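Long-range contacts in lovastatin nonaketide synthase, polyketide synthase component (Aspergillus terreus, PDB 7CPX), which builds the nonaketide dihydromonacolin L on its own carrier domain by iterative condensation, methylation and reduction, during lovastatin biosynthesis: residues 274-279 against 289-294; 297-302 against 442-447. The protein carries 2 engineered substitutions. One frame throughout, in Å; residues are numbered along the deposited sequence.

Contact 1: 274-279 against 289-294; sequences GVNQDG and HSAQEA
Asn276, on the strand 268-277 of the ketosynthase's thiolase fold, and Asp278, two residues further on, turn their polar ends on Ala291 in the first turns of helix 289-302. Segment 289-294 runs nearly antiparallel to strand 274-277, at 160°, with the axes 7.9 Å apart at closest approach. The CB of Asn276 points at the helix, and its amide is presented to the backbone of Ala291: ND2 lies nearest Ala291 O, at 2.7 Å, and also reaches the Ala291 methyl. The other amide atom, OD1, accepts a hydrogen bond from Asn440 on the neighbouring strand 439-446. Asp278 approaches differently. Its CG stands anti to its own carbonyl carbon (chi1 -60°), and the carboxylate reaches Ala291 through OD1, which also accepts a hydrogen bond from Asn440 ND2. One amide of the adjacent strand therefore ties together the two side chains that meet the helix. Gln277 between them points away, and its NE2 bonds to Asp278 O at 2.9 Å, on a lone pair in the carbonyl plane, and to Gly437 O. The methyl of Ala291 faces the strand, with Asp278 OD1 and the backbone Gln277 O, 3.5 Å from CB, as its neighbours.

Contact 2: 297-302 against 442-447; sequences KATYAQ and HAIIEE
The Tyr300 ring carries Ile444 CD1 on one face, over the ring centre, while the His442 ring meets the helix with its edge. The methyl sits 3.4 Å from the Tyr300 centroid and 11° off the ring normal, a CH-pi contact. At the imidazole, Thr299 CB lies in the ring plane beside ND1, and Tyr300 CE1 approaches the same edge at His442 CE1. The two rings thus meet rim to rim, centroids 5.6 Å apart and planes at 32°, with neither over the face of the other. His442 CB points at the helix, and CG, anti to the backbone N, starts the ring toward Thr299 and Tyr300. Ile444 also points inward, and its extended chain (chi2 176°) brings CD1 over the phenol; Thr299 CG2 lies 3.7 Å from Ile444 CD1, the side chains passing in opposite directions. Together these four buried residues seat helix 289-302 on strand 439-446 of the central sheet in the ketosynthase's thiolase fold. Phe339 of helix 327-339 also meets the Tyr300 ring, the two ring planes nearly perpendicular. Between the segments the contact is largely apolar, and polar ends are served elsewhere: Thr299 OG1 bonds to Leu295 O within its own helix, and Tyr300 OH to Ser430 OG, which also holds His442 NE2 weakly. The serine on strand 428-435 thereby links both rings, consistent with a fixed setting for the pair.

From the N terminus, strand 268-277 comes first, and contact 1 closes a short loop of nine residues as the chain turns back into helix 289-302. The same helix then opens contact 2, which closes only after a further 139 residues, when strand 439-446 joins the sheet beside strand 268-277. The loops follow one another in series and neither encloses nor crosses the other. Their centres are 13 Å apart, and they meet directly: Gly274 O and His442 N, 2.8 Å apart, form a probable sheet hydrogen bond, and Thr299 CG2 packs on Gly274 N. One helix thus packs on two neighbouring strands of the ketosynthase sheet, and both of its ends touch both strands.

Contact 1: 274-279 against 289-294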
loop_
_atom_site.group_PDB
_atom_site.type_symbol
_atom_site.label_atom_id
_atom_site.label_comp_id
_atom_site.label_asym_id
_atom_site.label_seq_id
_atom_site.Cartn_x
_atom_site.Cartn_y
_atom_site.Cartn_z
ATOM N N GLY A 274 22.298 -42.338 21.597
ATOM C CA GLY A 274 23.257 -41.317 21.949
ATOM C C GLY A 274 23.039 -40.043 21.156
ATOM O O GLY A 274 22.516 -40.061 20.044
ATOM N N VAL A 275 23.438 -38.926 21.753
ATOM C CA VAL A 275 23.351 -37.617 21.119
ATOM C C VAL A 275 24.685 -36.916 21.309
ATOM O O VAL A 275 25.192 -36.832 22.435
ATOM C CB VAL A 275 22.208 -36.772 21.701
ATOM C CG1 VAL A 275 22.155 -35.421 21.021
ATOM C CG2 VAL A 275 20.891 -37.498 21.537
ATOM N N ASN A 276 25.251 -36.417 20.217
ATOM C CA ASN A 276 26.486 -35.652 20.248
ATOM C C ASN A 276 26.345 -34.474 19.293
ATOM O O ASN A 276 25.333 -34.324 18.600
ATOM C CB ASN A 276 27.693 -36.536 19.900
ATOM C CG ASN A 276 28.229 -36.291 18.502
ATOM O OD1 ASN A 276 27.475 -36.216 17.533
ATOM N ND2 ASN A 276 29.546 -36.180 18.393
ATOM N N GLN A 277 27.371 -33.632 19.258
ATOM C CA GLN A 277 27.336 -32.388 18.510
ATOM C C GLN A 277 28.612 -32.238 17.697
ATOM O O GLN A 277 29.662 -32.777 18.054
ATOM C CB GLN A 277 27.156 -31.207 19.467
ATOM C CG GLN A 277 27.409 -29.843 18.874
ATOM C CD GLN A 277 26.426 -29.468 17.796
ATOM O OE1 GLN A 277 25.241 -29.779 17.882
ATOM N NE2 GLN A 277 26.913 -28.783 16.770
ATOM N N ASP A 278 28.508 -31.507 16.592
ATOM C CA ASP A 278 29.670 -31.202 15.774
ATOM C C ASP A 278 30.437 -30.030 16.368
ATOM O O ASP A 278 29.848 -29.044 16.819
ATOM C CB ASP A 278 29.251 -30.876 14.342
ATOM C CG ASP A 278 28.520 -32.018 13.676
ATOM O OD1 ASP A 278 28.826 -33.184 13.997
ATOM O OD2 ASP A 278 27.641 -31.756 12.830
ATOM N N GLY A 279 31.761 -30.140 16.361
ATOM C CA GLY A 279 32.603 -29.079 16.872
ATOM C C GLY A 279 32.600 -27.862 15.972
ATOM O O GLY A 279 31.634 -27.625 15.241
ATOM N N HIS A 289 32.215 -35.305 10.185
ATOM C CA HIS A 289 32.278 -36.761 10.116
ATOM C C HIS A 289 32.872 -37.344 11.391
ATOM O O HIS A 289 32.420 -38.388 11.872
ATOM C CB HIS A 289 33.092 -37.197 8.900
ATOM C CG HIS A 289 34.543 -36.839 8.985
ATOM N ND1 HIS A 289 35.038 -35.626 8.553
ATOM C CD2 HIS A 289 35.607 -37.531 9.455
ATOM C CE1 HIS A 289 36.344 -35.589 8.751
ATOM N NE2 HIS A 289 36.714 -36.734 9.298
ATOM N N SER A 290 33.896 -36.690 11.944
ATOM C CA SER A 290 34.516 -37.190 13.166
ATOM C C SER A 290 33.527 -37.190 14.321
ATOM O O SER A 290 33.471 -38.147 15.104
ATOM C CB SER A 290 35.742 -36.346 13.511
ATOM O OG SER A 290 36.355 -36.802 14.704
ATOM N N ALA A 291 32.737 -36.122 14.447
ATOM C CA ALA A 291 31.764 -36.049 15.531
ATOM C C ALA A 291 30.725 -37.154 15.409
ATOM O O ALA A 291 30.361 -37.786 16.406
ATOM C CB ALA A 291 31.091 -34.677 15.535
ATOM N N GLN A 292 30.238 -37.406 14.193
ATOM C CA GLN A 292 29.230 -38.444 14.003
ATOM C C GLN A 292 29.817 -39.833 14.224
ATOM O O GLN A 292 29.147 -40.718 14.770
ATOM C CB GLN A 292 28.625 -38.322 12.606
ATOM C CG GLN A 292 27.903 -37.008 12.382
ATOM C CD GLN A 292 27.625 -36.734 10.923
ATOM O OE1 GLN A 292 27.864 -37.581 10.063
ATOM N NE2 GLN A 292 27.118 -35.543 10.632
ATOM N N GLU A 293 31.067 -40.046 13.804
ATOM C CA GLU A 293 31.731 -41.313 14.084
ATOM C C GLU A 293 31.860 -41.535 15.584
ATOM O O GLU A 293 31.602 -42.638 16.084
ATOM C CB GLU A 293 33.109 -41.333 13.422
ATOM C CG GLU A 293 33.916 -42.599 13.674
ATOM C CD GLU A 293 35.370 -42.447 13.275
ATOM O OE1 GLU A 293 35.736 -41.373 12.754
ATOM O OE2 GLU A 293 36.150 -43.400 13.484
ATOM N N ALA A 294 32.264 -40.497 16.316
ATOM C CA ALA A 294 32.358 -40.608 17.765
ATOM C C ALA A 294 30.991 -40.876 18.375
ATOM O O ALA A 294 30.870 -41.654 19.327
ATOM C CB ALA A 294 32.967 -39.334 18.351
#

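Contact 2: 297-302 against 442-447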
loop_
_atom_site.group_PDB
_atom_site.type_symbol
_atom_site.label_atom_id
_atom_site.label_comp_id
_atom_site.label_asym_id
_atom_site.label_seq_id
_atom_site.Cartn_x
_atom_site.Cartn_y
_atom_site.Cartn_z
ATOM N N LYS A 297 30.179 -44.586 17.749
ATOM C CA LYS A 297 30.996 -45.449 18.594
ATOM C C LYS A 297 30.547 -45.382 20.047
ATOM O O LYS A 297 30.430 -46.415 20.716
ATOM C CB LYS A 297 32.469 -45.061 18.468
ATOM C CG LYS A 297 33.069 -45.365 17.107
ATOM C CD LYS A 297 34.535 -44.978 17.046
ATOM C CE LYS A 297 35.173 -45.416 15.737
ATOM N NZ LYS A 297 36.619 -45.072 15.677
ATOM N N ALA A 298 30.284 -44.175 20.553
ATOM C CA ALA A 298 29.853 -44.027 21.937
ATOM C C ALA A 298 28.489 -44.664 22.158
ATOM O O ALA A 298 28.252 -45.281 23.202
ATOM C CB ALA A 298 29.818 -42.548 22.318
ATOM N N THR A 299 27.578 -44.516 21.197
ATOM C CA THR A 299 26.260 -45.121 21.335
ATOM C C THR A 299 26.362 -46.638 21.383
ATOM O O THR A 299 25.697 -47.288 22.197
ATOM C CB THR A 299 25.360 -44.683 20.180
ATOM O OG1 THR A 299 25.399 -43.255 20.056
ATOM C CG2 THR A 299 23.929 -45.123 20.422
ATOM N N TYR A 300 27.192 -47.222 20.517
ATOM C CA TYR A 300 27.357 -48.670 20.534
ATOM C C TYR A 300 28.030 -49.134 21.819
ATOM O O TYR A 300 27.670 -50.181 22.371
ATOM C CB TYR A 300 28.148 -49.125 19.310
ATOM C CG TYR A 300 27.284 -49.345 18.091
ATOM C CD1 TYR A 300 26.934 -48.289 17.267
ATOM C CD2 TYR A 300 26.809 -50.607 17.772
ATOM C CE1 TYR A 300 26.141 -48.483 16.158
ATOM C CE2 TYR A 300 26.015 -50.810 16.664
ATOM C CZ TYR A 300 25.684 -49.743 15.861
ATOM O OH TYR A 300 24.894 -49.933 14.752
ATOM N N ALA A 301 29.008 -48.371 22.313
ATOM C CA ALA A 301 29.648 -48.725 23.575
ATOM C C ALA A 301 28.652 -48.684 24.725
ATOM O O ALA A 301 28.643 -49.575 25.583
ATOM C CB ALA A 301 30.822 -47.786 23.848
ATOM N N GLN A 302 27.804 -47.655 24.759
ATOM C CA GLN A 302 26.788 -47.562 25.802
ATOM C C GLN A 302 25.811 -48.724 25.712
ATOM O O GLN A 302 25.351 -49.243 26.737
ATOM C CB GLN A 302 26.050 -46.229 25.690
ATOM C CG GLN A 302 26.920 -45.020 25.991
ATOM C CD GLN A 302 26.311 -43.710 25.518
ATOM O OE1 GLN A 302 27.023 -42.726 25.319
ATOM N NE2 GLN A 302 24.994 -43.688 25.340
ATOM N N HIS A 442 22.012 -40.299 17.315
ATOM C CA HIS A 442 22.155 -41.649 16.798
ATOM C C HIS A 442 21.403 -42.608 17.703
ATOM O O HIS A 442 21.534 -42.543 18.929
ATOM C CB HIS A 442 23.625 -42.058 16.701
ATOM C CG HIS A 442 23.829 -43.461 16.223
ATOM N ND1 HIS A 442 24.181 -44.490 17.069
ATOM C CD2 HIS A 442 23.723 -44.008 14.989
ATOM C CE1 HIS A 442 24.288 -45.609 16.378
ATOM N NE2 HIS A 442 24.015 -45.345 15.114
ATOM N N ALA A 443 20.619 -43.487 17.095
ATOM C CA ALA A 443 19.830 -44.477 17.808
ATOM C C ALA A 443 20.145 -45.862 17.271
ATOM O O ALA A 443 20.274 -46.055 16.060
ATOM C CB ALA A 443 18.335 -44.198 17.669
ATOM N N ILE A 444 20.270 -46.822 18.179
ATOM C CA ILE A 444 20.445 -48.222 17.827
ATOM C C ILE A 444 19.130 -48.926 18.117
ATOM O O ILE A 444 18.624 -48.872 19.243
ATOM C CB ILE A 444 21.606 -48.856 18.609
ATOM C CG1 ILE A 444 22.903 -48.092 18.334
ATOM C CG2 ILE A 444 21.761 -50.316 18.227
ATOM C CD1 ILE A 444 24.089 -48.577 19.141
ATOM N N ILE A 445 18.566 -49.575 17.104
ATOM C CA ILE A 445 17.261 -50.208 17.212
ATOM C C ILE A 445 17.405 -51.672 16.834
ATOM O O ILE A 445 18.320 -52.057 16.102
ATOM C CB ILE A 445 16.220 -49.501 16.320
ATOM C CG1 ILE A 445 16.258 -47.994 16.581
ATOM C CG2 ILE A 445 14.828 -50.050 16.586
ATOM C CD1 ILE A 445 15.266 -47.204 15.776
ATOM N N GLU A 446 16.502 -52.494 17.357
ATOM C CA GLU A 446 16.554 -53.927 17.132
ATOM C C GLU A 446 15.136 -54.472 17.098
ATOM O O GLU A 446 14.190 -53.828 17.558
ATOM C CB GLU A 446 17.370 -54.634 18.220
ATOM C CG GLU A 446 18.799 -54.142 18.349
ATOM C CD GLU A 446 19.562 -54.855 19.447
ATOM O OE1 GLU A 446 18.928 -55.602 20.222
ATOM O OE2 GLU A 446 20.793 -54.671 19.536
ATOM N N GLU A 447 14.995 -55.662 16.528
ATOM C CA GLU A 447 13.723 -56.361 16.597
ATOM C C GLU A 447 13.534 -56.938 17.991
ATOM O O GLU A 447 14.487 -57.402 18.622
ATOM C CB GLU A 447 13.664 -57.478 15.556
ATOM C CG GLU A 447 14.589 -58.653 15.844
ATOM C CD GLU A 447 14.417 -59.783 14.853
ATOM O OE1 GLU A 447 13.290 -59.962 14.345
ATOM O OE2 GLU A 447 15.406 -60.497 14.582
#